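Long-range contacts in probable nitrite reductase [nad(p)h] small subunit NIRD (Mycobacterium tuberculosis, PDB 4AIV), which is the probable small subunit of the NirBD nitrite reductase, which reduces nitrite to ammonium with NADH, and is probably required for the activity of that enzyme: residues I7-A13 with I111-A117; V51-S55 with D93-V98. Residues are numbered along the deposited sequence.

Contact 1 (I7-A13 with I111-A117); sequences IQVWTTA and IQVARVA
Strands 7-13 and 111-117 form an antiparallel two-strand ladder at the edge of the larger sheet of the Rieske-like fold, joining the two ends of the chain. Their axes approach to 4.4 Å at 149°, reflecting sheet twist. Ile7, extended at phi/psi -128/142, faces Ala117 in a hydrogen-bonded pair: Ile7 N to Ala117 O is 2.8 Å and Ala117 N to Ile7 O 2.9 Å. Gln8 and Val116 make a non-hydrogen-bonded pair (CA-CA 4.8 Å), as do Trp10 and Ala114 (CA-CA 4.2 Å) and Thr12 and Gln112 (CA-CA 4.3 Å); these six share one face, and Ile7, Val9, Thr11, Val113, Arg115 and Ala117 the other. Val9 N donates to Arg115 O at 2.9 Å and Arg115 N to Val9 O at 3.1 Å; Val9 CB lies over the guanidinium, whose charge is met by Asp30. Trp10 (chi1 m, chi2 97°) sets its six-membered ring flat over Ala114, whose CB is 3.4 Å from the ring centroid and 10° off the normal, a CH-pi contact. Arg104 adds a cation-pi interaction. Thr11 repeats the paired bonds: Thr11 N to Val113 O 2.8 Å, Val113 N to Thr11 O 2.9 Å. Thr12 OG1 accepts from Gln112 NE2 at 3.0 Å, while Gln112 OE1 binds Arg104. Ala13 N donates to Ile111 O at 2.7 Å. Seven backbone hydrogen bonds fix the register, and the Ala114 methyl lets the indole lie flat against the neighbouring strand.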
loop_
_atom_site.group_PDB
_atom_site.type_symbol
_atom_site.label_atom_id
_atom_site.label_comp_id
_atom_site.label_asym_id
_atom_site.label_seq_id
_atom_site.Cartn_x
_atom_site.Cartn_y
_atom_site.Cartn_z
ATOM N N ILE A 7 12.431 -7.412 -13.486
ATOM C CA ILE A 7 11.318 -7.019 -14.347
ATOM C C ILE A 7 10.097 -6.658 -13.505
ATOM O O ILE A 7 9.828 -7.281 -12.481
ATOM C CB ILE A 7 10.946 -8.105 -15.373
ATOM C CG1 ILE A 7 10.651 -9.421 -14.660
ATOM C CG2 ILE A 7 12.066 -8.283 -16.396
ATOM C CD1 ILE A 7 9.508 -10.162 -15.258
ATOM N N GLN A 8 9.361 -5.643 -13.922
ATOM C CA GLN A 8 8.145 -5.300 -13.201
ATOM C C GLN A 8 6.937 -5.982 -13.834
ATOM O O GLN A 8 6.670 -5.823 -15.028
ATOM C CB GLN A 8 7.968 -3.788 -13.130
ATOM C CG GLN A 8 9.042 -3.120 -12.295
ATOM C CD GLN A 8 8.941 -1.613 -12.310
ATOM O OE1 GLN A 8 8.748 -1.005 -13.363
ATOM N NE2 GLN A 8 9.065 -0.999 -11.137
ATOM N N VAL A 9 6.223 -6.764 -13.034
ATOM C CA VAL A 9 5.021 -7.424 -13.520
ATOM C C VAL A 9 3.812 -6.683 -12.990
ATOM O O VAL A 9 3.508 -6.750 -11.791
ATOM C CB VAL A 9 4.972 -8.891 -13.105
ATOM C CG1 VAL A 9 3.685 -9.539 -13.636
ATOM C CG2 VAL A 9 6.208 -9.618 -13.619
ATOM N N TRP A 10 3.136 -5.964 -13.886
ATOM C CA TRP A 10 2.070 -5.045 -13.492
ATOM C C TRP A 10 0.715 -5.726 -13.417
ATOM O O TRP A 10 0.326 -6.483 -14.312
ATOM C CB TRP A 10 2.001 -3.837 -14.448
ATOM C CG TRP A 10 3.239 -2.973 -14.387
ATOM C CD1 TRP A 10 4.316 -3.020 -15.224
ATOM C CD2 TRP A 10 3.517 -1.955 -13.413
ATOM N NE1 TRP A 10 5.248 -2.075 -14.844
ATOM C CE2 TRP A 10 4.791 -1.416 -13.731
ATOM C CE3 TRP A 10 2.831 -1.439 -12.309
ATOM C CZ2 TRP A 10 5.376 -0.388 -12.980
ATOM C CZ3 TRP A 10 3.414 -0.418 -11.562
ATOM C CH2 TRP A 10 4.673 0.097 -11.906
ATOM N N THR A 11 0.008 -5.444 -12.328
ATOM C CA THR A 11 -1.390 -5.804 -12.181
ATOM C C THR A 11 -2.206 -4.519 -12.195
ATOM O O THR A 11 -1.926 -3.586 -11.439
ATOM C CB THR A 11 -1.642 -6.557 -10.855
ATOM O OG1 THR A 11 -0.949 -7.811 -10.876
ATOM C CG2 THR A 11 -3.131 -6.815 -10.645
ATOM N N THR A 12 -3.218 -4.465 -13.054
ATOM C CA THR A 12 -4.098 -3.303 -13.112
ATOM C C THR A 12 -5.113 -3.376 -11.979
ATOM O O THR A 12 -5.877 -4.338 -11.891
ATOM C CB THR A 12 -4.820 -3.225 -14.479
ATOM O OG1 THR A 12 -3.846 -3.008 -15.499
ATOM C CG2 THR A 12 -5.832 -2.087 -14.512
ATOM N N ALA A 13 -5.100 -2.374 -11.099
ATOM C CA ALA A 13 -6.005 -2.353 -9.951
ATOM C C ALA A 13 -7.389 -1.828 -10.323
ATOM O O ALA A 13 -8.391 -2.536 -10.200
ATOM C CB ALA A 13 -5.408 -1.514 -8.790
ATOM N N ILE A 111 -4.796 2.798 -12.402
ATOM C CA ILE A 111 -3.865 2.498 -11.322
ATOM C C ILE A 111 -3.323 1.080 -11.480
ATOM O O ILE A 111 -4.087 0.120 -11.601
ATOM C CB ILE A 111 -4.522 2.633 -9.933
ATOM C CG1 ILE A 111 -5.063 4.054 -9.747
ATOM C CG2 ILE A 111 -3.510 2.295 -8.834
ATOM C CD1 ILE A 111 -5.871 4.241 -8.479
ATOM N N GLN A 112 -2.002 0.955 -11.501
ATOM C CA GLN A 112 -1.374 -0.358 -11.543
ATOM C C GLN A 112 -0.413 -0.544 -10.389
ATOM O O GLN A 112 0.135 0.427 -9.857
ATOM C CB GLN A 112 -0.597 -0.538 -12.837
ATOM C CG GLN A 112 -1.429 -0.417 -14.084
ATOM C CD GLN A 112 -0.658 -0.874 -15.289
ATOM O OE1 GLN A 112 0.276 -0.201 -15.731
ATOM N NE2 GLN A 112 -1.029 -2.036 -15.822
ATOM N N VAL A 113 -0.202 -1.806 -10.029
ATOM C CA VAL A 113 0.737 -2.177 -8.989
ATOM C C VAL A 113 1.632 -3.282 -9.521
ATOM O O VAL A 113 1.147 -4.248 -10.123
ATOM C CB VAL A 113 0.007 -2.698 -7.726
ATOM C CG1 VAL A 113 1.022 -3.120 -6.665
ATOM C CG2 VAL A 113 -0.948 -1.647 -7.180
ATOM N N ALA A 114 2.935 -3.148 -9.302
ATOM C CA ALA A 114 3.871 -4.144 -9.801
ATOM C C ALA A 114 4.411 -5.012 -8.683
ATOM O O ALA A 114 4.463 -4.609 -7.522
ATOM C CB ALA A 114 5.031 -3.468 -10.529
ATOM N N ARG A 115 4.802 -6.226 -9.035
ATOM C CA ARG A 115 5.710 -6.972 -8.188
ATOM C C ARG A 115 6.971 -7.119 -9.014
ATOM O O ARG A 115 6.919 -7.151 -10.249
ATOM C CB ARG A 115 5.151 -8.343 -7.808
ATOM C CG ARG A 115 4.970 -9.259 -8.991
ATOM C CD ARG A 115 4.977 -10.716 -8.593
ATOM N NE ARG A 115 4.675 -11.540 -9.753
ATOM C CZ ARG A 115 5.510 -12.416 -10.305
ATOM N NH1 ARG A 115 6.715 -12.615 -9.789
ATOM N NH2 ARG A 115 5.122 -13.105 -11.372
ATOM N N VAL A 116 8.108 -7.191 -8.341
ATOM C CA VAL A 116 9.376 -7.289 -9.032
ATOM C C VAL A 116 9.767 -8.750 -9.146
ATOM O O VAL A 116 9.795 -9.474 -8.146
ATOM C CB VAL A 116 10.479 -6.487 -8.302
ATOM C CG1 VAL A 116 11.832 -6.725 -8.952
ATOM C CG2 VAL A 116 10.134 -5.009 -8.295
ATOM N N ALA A 117 10.035 -9.193 -10.370
ATOM C CA ALA A 117 10.483 -10.559 -10.600
ATOM C C ALA A 117 11.860 -10.567 -11.261
ATOM O O ALA A 117 12.352 -9.525 -11.707
ATOM C CB ALA A 117 9.468 -11.321 -11.451
#

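Contact 2 (V51-S55 with D93-V98); sequences VDPFS and DPRVSV
This is a loop-to-loop apolar contact at the protein surface, with no hydrogen bond passing between 51-55 and 93-98. The first loop follows strand 45-49 and the second precedes strand 100-105; both lie against Phe83 of strand 82-84 in the small three-stranded sheet. The closest CA atoms are those of Pro53 and Val98, 6.5 Å apart, and 236 Å² is buried in total. Pro53 reaches toward the second loop: its CG is 3.6 Å from Val96 CG1, its CD 3.7 Å from Val98 CG1, and its CB 3.7 Å from Ser97 O. Phe54 (chi1 m, chi2 -88°) brings CZ to 3.6 Å from Val96 CG2, and Val96 (chi1 t) turns CG1 into the corner between Pro53 CG and the ring, 3.7 Å from Phe54 CZ. Asp93 OD2 sits at the ring edge, 4.3 Å from Phe54 CE1. In a Rieske fold, the loop after such a strand usually carries one pair of cluster ligands; 51-55 probably corresponds to it, but Val-Asp-Pro-Phe-Ser holds no cysteine or histidine. Here Asp52 OD1 accepts from Phe54 N at 2.6 Å, an Asx turn, and from Ser55 N at 3.0 Å, which extends it to an Asx motif, with Pro53 to Ser55 in helical phi/psi. The second loop has its own support, a type I turn from Asp93 to Val96 closed by Val96 N to Asp93 O at 3.0 Å. Asp93 OD1 also accepts from Arg95 N at 3.2 Å, another Asx turn, and forms a salt bridge with Arg95 NE at 2.7 Å, while Arg95 NH2 meets Asp93 OD2 at 2.8 Å.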
loop_
_atom_site.group_PDB
_atom_site.type_symbol
_atom_site.label_atom_id
_atom_site.label_comp_id
_atom_site.label_asym_id
_atom_site.label_seq_id
_atom_site.Cartn_x
_atom_site.Cartn_y
_atom_site.Cartn_z
ATOM N N VAL A 51 -0.852 -7.734 4.671
ATOM C CA VAL A 51 -0.819 -8.515 5.901
ATOM C C VAL A 51 -0.074 -7.786 7.023
ATOM O O VAL A 51 1.098 -7.424 6.877
ATOM C CB VAL A 51 -0.199 -9.909 5.670
ATOM C CG1 VAL A 51 -0.187 -10.705 6.968
ATOM C CG2 VAL A 51 -0.959 -10.654 4.577
ATOM N N ASP A 52 -0.771 -7.562 8.136
ATOM C CA ASP A 52 -0.158 -6.997 9.337
ATOM C C ASP A 52 0.964 -7.926 9.759
ATOM O O ASP A 52 0.726 -9.106 10.006
ATOM C CB ASP A 52 -1.199 -6.853 10.461
ATOM C CG ASP A 52 -0.617 -6.249 11.746
ATOM O OD1 ASP A 52 0.432 -6.731 12.247
ATOM O OD2 ASP A 52 -1.219 -5.290 12.275
ATOM N N PRO A 53 2.194 -7.398 9.840
ATOM C CA PRO A 53 3.356 -8.252 10.111
ATOM C C PRO A 53 3.468 -8.670 11.573
ATOM O O PRO A 53 4.347 -9.466 11.902
ATOM C CB PRO A 53 4.538 -7.359 9.728
ATOM C CG PRO A 53 4.059 -5.991 10.009
ATOM C CD PRO A 53 2.584 -5.990 9.647
ATOM N N PHE A 54 2.603 -8.146 12.435
ATOM C CA PHE A 54 2.595 -8.576 13.828
ATOM C C PHE A 54 1.563 -9.692 14.031
ATOM O O PHE A 54 1.871 -10.733 14.619
ATOM C CB PHE A 54 2.333 -7.398 14.780
ATOM C CG PHE A 54 3.450 -6.369 14.813
ATOM C CD1 PHE A 54 4.515 -6.510 15.691
ATOM C CD2 PHE A 54 3.432 -5.263 13.965
ATOM C CE1 PHE A 54 5.540 -5.570 15.730
ATOM C CE2 PHE A 54 4.460 -4.312 14.000
ATOM C CZ PHE A 54 5.513 -4.469 14.884
ATOM N N SER A 55 0.351 -9.485 13.515
ATOM C CA SER A 55 -0.762 -10.415 13.748
ATOM C C SER A 55 -0.976 -11.423 12.623
ATOM O O SER A 55 -1.588 -12.471 12.829
ATOM C CB SER A 55 -2.061 -9.634 13.962
ATOM O OG SER A 55 -2.498 -9.052 12.740
ATOM N N ASP A 93 8.495 0.591 15.208
ATOM C CA ASP A 93 9.445 -0.479 15.516
ATOM C C ASP A 93 10.287 -0.738 14.278
ATOM O O ASP A 93 9.860 -1.455 13.369
ATOM C CB ASP A 93 8.709 -1.760 15.931
ATOM C CG ASP A 93 9.654 -2.849 16.456
ATOM O OD1 ASP A 93 10.874 -2.781 16.201
ATOM O OD2 ASP A 93 9.163 -3.790 17.115
ATOM N N PRO A 94 11.496 -0.154 14.246
ATOM C CA PRO A 94 12.419 -0.191 13.106
ATOM C C PRO A 94 12.754 -1.602 12.614
ATOM O O PRO A 94 13.153 -1.756 11.454
ATOM C CB PRO A 94 13.677 0.491 13.654
ATOM C CG PRO A 94 13.171 1.395 14.734
ATOM C CD PRO A 94 12.031 0.642 15.367
ATOM N N ARG A 95 12.576 -2.609 13.468
ATOM C CA ARG A 95 12.912 -3.990 13.125
ATOM C C ARG A 95 11.843 -4.685 12.285
ATOM O O ARG A 95 12.044 -5.811 11.819
ATOM C CB ARG A 95 13.115 -4.801 14.406
ATOM C CG ARG A 95 13.997 -4.120 15.437
ATOM C CD ARG A 95 13.856 -4.815 16.771
ATOM N NE ARG A 95 12.509 -4.677 17.332
ATOM C CZ ARG A 95 12.164 -5.116 18.541
ATOM N NH1 ARG A 95 13.074 -5.706 19.305
ATOM N NH2 ARG A 95 10.920 -4.964 18.989
ATOM N N VAL A 96 10.702 -4.025 12.117
ATOM C CA VAL A 96 9.558 -4.628 11.443
ATOM C C VAL A 96 9.202 -3.786 10.217
ATOM O O VAL A 96 9.456 -2.585 10.192
ATOM C CB VAL A 96 8.349 -4.743 12.409
ATOM C CG1 VAL A 96 7.123 -5.333 11.713
ATOM C CG2 VAL A 96 8.725 -5.582 13.630
ATOM N N SER A 97 8.651 -4.424 9.184
ATOM C CA SER A 97 8.178 -3.706 8.007
ATOM C C SER A 97 7.158 -4.544 7.234
ATOM O O SER A 97 6.999 -5.747 7.483
ATOM C CB SER A 97 9.356 -3.308 7.106
ATOM O OG SER A 97 10.003 -4.453 6.575
ATOM N N VAL A 98 6.442 -3.894 6.324
ATOM C CA VAL A 98 5.699 -4.600 5.286
ATOM C C VAL A 98 6.394 -4.328 3.966
ATOM O O VAL A 98 7.103 -3.317 3.838
ATOM C CB VAL A 98 4.229 -4.122 5.181
ATOM C CG1 VAL A 98 3.429 -4.612 6.371
ATOM C CG2 VAL A 98 4.158 -2.592 5.036
#

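Overall arrangement
Contacts 1 and 2 occupy different parts of one Rieske-like domain, with centres 22 Å apart and nearest atoms about 12 Å apart, so they do not touch. Along the chain contact 2 is nested in the long chain loop that contact 1 closes: strand 7-15 comes first, then 51-55, 93-98 and finally strand 110-117. The terminal strands pair at one edge of the six-stranded antiparallel sheet, and 110-117 in turn lies next to 100-105. Segment 93-98 leads into that strand 100-105, while 51-55 follows 45-49, which adjoins 100-105 in the same sheet. The chain is thus closed by a strand ladder, whereas the loops of contact 2 meet beside the smaller sheet, the part that in cluster-binding relatives houses the metal site.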